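ABC-type phosphate transport system, periplasmic component (Lactobacillus brevis, PDB 4ECF) probably binds phosphate outside the cell as the solute-binding component of a PstSACB-type ABC transporter that imports it across the cytoplasmic membrane. Local coordinates at residues E23-T26 against G27-G31; A191-E194 against V195-T198. All coordinates share one frame; numbering follows the deposited sequence.

Interaction 1: residues E23-T26 against G27-G31; sequences EQYT and GEHLG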
loop_
_atom_site.group_PDB
_atom_site.type_symbol
_atom_site.label_atom_id
_atom_site.label_comp_id
_atom_site.label_asym_id
_atom_site.label_seq_id
_atom_site.Cartn_x
_atom_site.Cartn_y
_atom_site.Cartn_z
ATOM N N GLU A 23 -14.865 -4.685 -11.355
ATOM C CA GLU A 23 -15.936 -5.668 -11.565
ATOM C C GLU A 23 -17.298 -5.019 -11.358
ATOM O O GLU A 23 -18.266 -5.308 -12.064
ATOM C CB GLU A 23 -15.776 -6.883 -10.613
ATOM C CG GLU A 23 -16.737 -8.038 -10.944
ATOM C CD GLU A 23 -18.167 -7.842 -10.415
ATOM O OE1 GLU A 23 -18.315 -7.196 -9.347
ATOM O OE2 GLU A 23 -19.151 -8.316 -11.067
ATOM N N GLN A 24 -17.382 -4.131 -10.385
ATOM C CA GLN A 24 -18.624 -3.435 -10.170
ATOM C C GLN A 24 -18.978 -2.556 -11.383
ATOM O O GLN A 24 -20.102 -2.592 -11.857
ATOM C CB GLN A 24 -18.575 -2.654 -8.864
ATOM C CG GLN A 24 -19.949 -2.152 -8.438
ATOM C CD GLN A 24 -19.946 -1.602 -7.047
ATOM O OE1 GLN A 24 -20.025 -0.376 -6.858
ATOM N NE2 GLN A 24 -19.858 -2.487 -6.067
ATOM N N TYR A 25 -17.998 -1.811 -11.890
ATOM C CA TYR A 25 -18.202 -0.960 -13.052
ATOM C C TYR A 25 -18.670 -1.787 -14.257
ATOM O O TYR A 25 -19.652 -1.468 -14.912
ATOM C CB TYR A 25 -16.888 -0.240 -13.411
ATOM C CG TYR A 25 -17.118 0.764 -14.513
ATOM C CD1 TYR A 25 -17.135 0.390 -15.854
ATOM C CD2 TYR A 25 -17.434 2.069 -14.221
ATOM C CE1 TYR A 25 -17.412 1.305 -16.860
ATOM C CE2 TYR A 25 -17.696 2.979 -15.226
ATOM C CZ TYR A 25 -17.699 2.594 -16.539
ATOM O OH TYR A 25 -17.992 3.516 -17.560
ATOM N N THR A 26 -17.980 -2.890 -14.527
ATOM C CA THR A 26 -18.304 -3.668 -15.735
ATOM C C THR A 26 -19.679 -4.344 -15.651
ATOM O O THR A 26 -20.366 -4.525 -16.672
ATOM C CB THR A 26 -17.233 -4.687 -16.140
ATOM O OG1 THR A 26 -17.008 -5.653 -15.133
ATOM C CG2 THR A 26 -15.901 -3.971 -16.541
ATOM N N GLY A 27 -20.100 -4.713 -14.443
ATOM C CA GLY A 27 -21.439 -5.298 -14.271
ATOM C C GLY A 27 -22.534 -4.259 -14.394
ATOM O O GLY A 27 -23.689 -4.597 -14.602
ATOM N N GLU A 28 -22.180 -2.989 -14.230
ATOM C CA GLU A 28 -23.139 -1.868 -14.378
ATOM C C GLU A 28 -23.112 -1.187 -15.764
ATOM O O GLU A 28 -23.978 -0.368 -16.063
ATOM C CB GLU A 28 -22.840 -0.826 -13.273
ATOM C CG GLU A 28 -23.203 -1.349 -11.883
ATOM C CD GLU A 28 -22.704 -0.493 -10.720
ATOM O OE1 GLU A 28 -22.248 0.620 -10.976
ATOM O OE2 GLU A 28 -22.811 -0.923 -9.549
ATOM N N HIS A 29 -22.099 -1.494 -16.580
ATOM C CA HIS A 29 -21.915 -0.852 -17.909
ATOM C C HIS A 29 -21.671 -1.922 -18.932
ATOM O O HIS A 29 -20.575 -2.493 -19.027
ATOM C CB HIS A 29 -20.749 0.123 -17.830
ATOM C CG HIS A 29 -20.973 1.234 -16.843
ATOM N ND1 HIS A 29 -20.709 1.101 -15.527
ATOM C CD2 HIS A 29 -21.461 2.546 -17.030
ATOM C CE1 HIS A 29 -21.021 2.262 -14.893
ATOM N NE2 HIS A 29 -21.483 3.139 -15.810
ATOM N N LEU A 30 -22.706 -2.275 -19.655
ATOM C CA LEU A 30 -22.639 -3.359 -20.633
ATOM C C LEU A 30 -21.566 -3.106 -21.703
ATOM O O LEU A 30 -21.378 -2.001 -22.134
ATOM C CB LEU A 30 -24.000 -3.534 -21.297
ATOM C CG LEU A 30 -24.243 -4.801 -22.143
ATOM C CD1 LEU A 30 -24.206 -6.061 -21.273
ATOM C CD2 LEU A 30 -25.584 -4.658 -22.864
ATOM N N GLY A 31 -20.813 -4.150 -22.034
ATOM C CA GLY A 31 -19.857 -4.093 -23.140
ATOM C C GLY A 31 -18.514 -3.510 -22.724
ATOM O O GLY A 31 -17.779 -2.987 -23.555
#

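Interaction 2: residues A191-E194 against V195-T198; sequences APTE and VNVT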
loop_
_atom_site.group_PDB
_atom_site.type_symbol
_atom_site.label_atom_id
_atom_site.label_comp_id
_atom_site.label_asym_id
_atom_site.label_seq_id
_atom_site.Cartn_x
_atom_site.Cartn_y
_atom_site.Cartn_z
ATOM N N ALA A 191 -2.611 1.917 17.658
ATOM C CA ALA A 191 -3.085 0.801 16.853
ATOM C C ALA A 191 -3.212 1.225 15.403
ATOM O O ALA A 191 -3.492 2.401 15.130
ATOM C CB ALA A 191 -4.427 0.302 17.379
ATOM N N PRO A 192 -3.069 0.271 14.459
ATOM C CA PRO A 192 -3.216 0.518 13.010
ATOM C C PRO A 192 -4.712 0.497 12.665
ATOM O O PRO A 192 -5.210 -0.494 12.149
ATOM C CB PRO A 192 -2.474 -0.645 12.370
ATOM C CG PRO A 192 -2.481 -1.755 13.401
ATOM C CD PRO A 192 -2.497 -1.052 14.751
ATOM N N THR A 193 -5.372 1.617 12.950
ATOM C CA THR A 193 -6.798 1.810 12.715
ATOM C C THR A 193 -7.027 2.963 11.710
ATOM O O THR A 193 -6.172 3.858 11.542
ATOM C CB THR A 193 -7.524 2.128 14.022
ATOM O OG1 THR A 193 -7.114 3.400 14.545
ATOM C CG2 THR A 193 -7.325 1.034 15.068
ATOM N N GLU A 194 -8.222 2.969 11.122
ATOM C CA GLU A 194 -8.635 4.035 10.214
ATOM C C GLU A 194 -8.591 5.386 10.904
ATOM O O GLU A 194 -8.023 6.326 10.388
ATOM C CB GLU A 194 -10.083 3.769 9.736
ATOM C CG GLU A 194 -10.744 4.993 9.081
ATOM C CD GLU A 194 -12.234 4.836 8.809
ATOM O OE1 GLU A 194 -13.037 4.805 9.782
ATOM O OE2 GLU A 194 -12.595 4.799 7.611
ATOM N N VAL A 195 -9.153 5.486 12.111
ATOM C CA VAL A 195 -9.194 6.768 12.805
ATOM C C VAL A 195 -7.799 7.294 13.038
ATOM O O VAL A 195 -7.513 8.483 12.866
ATOM C CB VAL A 195 -10.034 6.717 14.121
ATOM C CG1 VAL A 195 -9.461 5.732 15.128
ATOM C CG2 VAL A 195 -10.197 8.105 14.720
ATOM N N ASN A 196 -6.885 6.397 13.420
ATOM C CA ASN A 196 -5.533 6.863 13.685
ATOM C C ASN A 196 -4.811 7.341 12.404
ATOM O O ASN A 196 -3.915 8.161 12.469
ATOM C CB ASN A 196 -4.741 5.779 14.404
ATOM C CG ASN A 196 -5.129 5.637 15.891
ATOM O OD1 ASN A 196 -5.691 6.557 16.495
ATOM N ND2 ASN A 196 -4.802 4.495 16.474
ATOM N N VAL A 197 -5.150 6.785 11.236
ATOM C CA VAL A 197 -4.561 7.287 9.980
ATOM C C VAL A 197 -5.125 8.694 9.705
ATOM O O VAL A 197 -4.375 9.610 9.342
ATOM C CB VAL A 197 -4.893 6.336 8.804
ATOM C CG1 VAL A 197 -4.514 6.997 7.474
ATOM C CG2 VAL A 197 -4.173 4.995 8.933
ATOM N N THR A 198 -6.427 8.883 9.941
ATOM C CA THR A 198 -7.023 10.184 9.614
ATOM C C THR A 198 -6.363 11.338 10.346
ATOM O O THR A 198 -6.303 12.446 9.832
ATOM C CB THR A 198 -8.544 10.229 9.845
ATOM O OG1 THR A 198 -8.833 10.198 11.247
ATOM C CG2 THR A 198 -9.283 9.132 9.082
#

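Interaction 1: residues E23-T26 against G27-G31
The carbonyl oxygen of Y25 takes two N-H groups where helix 15-28 runs out. The stronger comes from a side chain: H29 ND1 donates to Y25 O over 2.8 Å at an N-H...O angle of 159°. That oxygen lies in the plane of the imidazole, at its edge, while the donor lies off the carbonyl plane. E28 N adds a weak bond to the same oxygen and another, also weak, to Q24 O, so the last turn is loosely bonded compared with the G27 N to E23 O bond (3.1 Å) just before it. Since a carbonyl oxygen can only accept, the H29 bond puts a proton on ND1. The imidazole is also laid flat over the phenol of Y25 in an offset stack, centroids 3.8 Å apart and planes only 8° from parallel. H29 ND1 sits over the middle of the tyrosine ring, and the closest carbons are Y25 CE2 and H29 CE1 at 3.4 Å. With CG of Y25 anti to the backbone N (chi1 -174°), the phenol runs along the helix toward H29, one face against the imidazole; bond and stack together fix the imidazole's rotation. On the neighbouring flank the side chains of Q24 and E28 run side by side, E28 OE2 coming 3.3 Å from Q24 CG, while E28 OE1 is hydrogen-bonded to Y226 OH. The turn belongs to a beta-alpha-beta unit: Y25 and T26 pack on T32 and I34 of strand 32-39, and the Y25 ring meets Y226 of helix 218-228 edge-to-face.

Interaction 2: residues A191-E194 against V195-T198
A side-chain amide reaches back past the start of its own helix: N196 ND2 donates to A191 O, five residues earlier, over 2.8 Å and at a nearly straight 175°. It accompanies an N-cap, in which T193 precedes helix 194-198 and its OG1 accepts from N196 N at 3.2 Å. The acceptor A191 O lies in the amide plane of N196. N196 CG is anti to its carbonyl carbon (chi1 -75°), which turns the amide back over the cap, and its CG comes 3.3 Å from T193 OG1. P192 forms the centre of an inverse gamma turn, closed by a weak bond from T193 N to the same A191 O, so that one carbonyl serves both the turn and the asparagine. The first helical bonds follow, V197 N to T193 O and T198 N to E194 O. Around them P192 rests on strand 183-187 and V197 on V80 of strand 73-87, while E194 OE2 is bonded to Q247 NE2. Farther along the helix, T198 OG1 gives its proton to V195 O at 2.7 Å, its chi1 of 70° placing the hydroxyl between backbone N and carbonyl carbon.

In the fold
The two contacts finish and begin helices in separate parts of the chain. Interaction 1 closes helix 15-28 before strand 32-39, and interaction 2 opens the short helix 194-198 after strand 183-187. Their centres are 32 Å apart and their nearest atoms about 17 Å, so they do not touch. Interaction 1 is the more peripheral, centred 26 Å from the centre of the chain against 15 Å for interaction 2. The large mixed sheet relates them indirectly: strand 32-39, beside interaction 1, and strands 73-87 and 183-187, beside interaction 2, all belong to it. Both helix ends use a side-chain N-H donor to a backbone carbonyl.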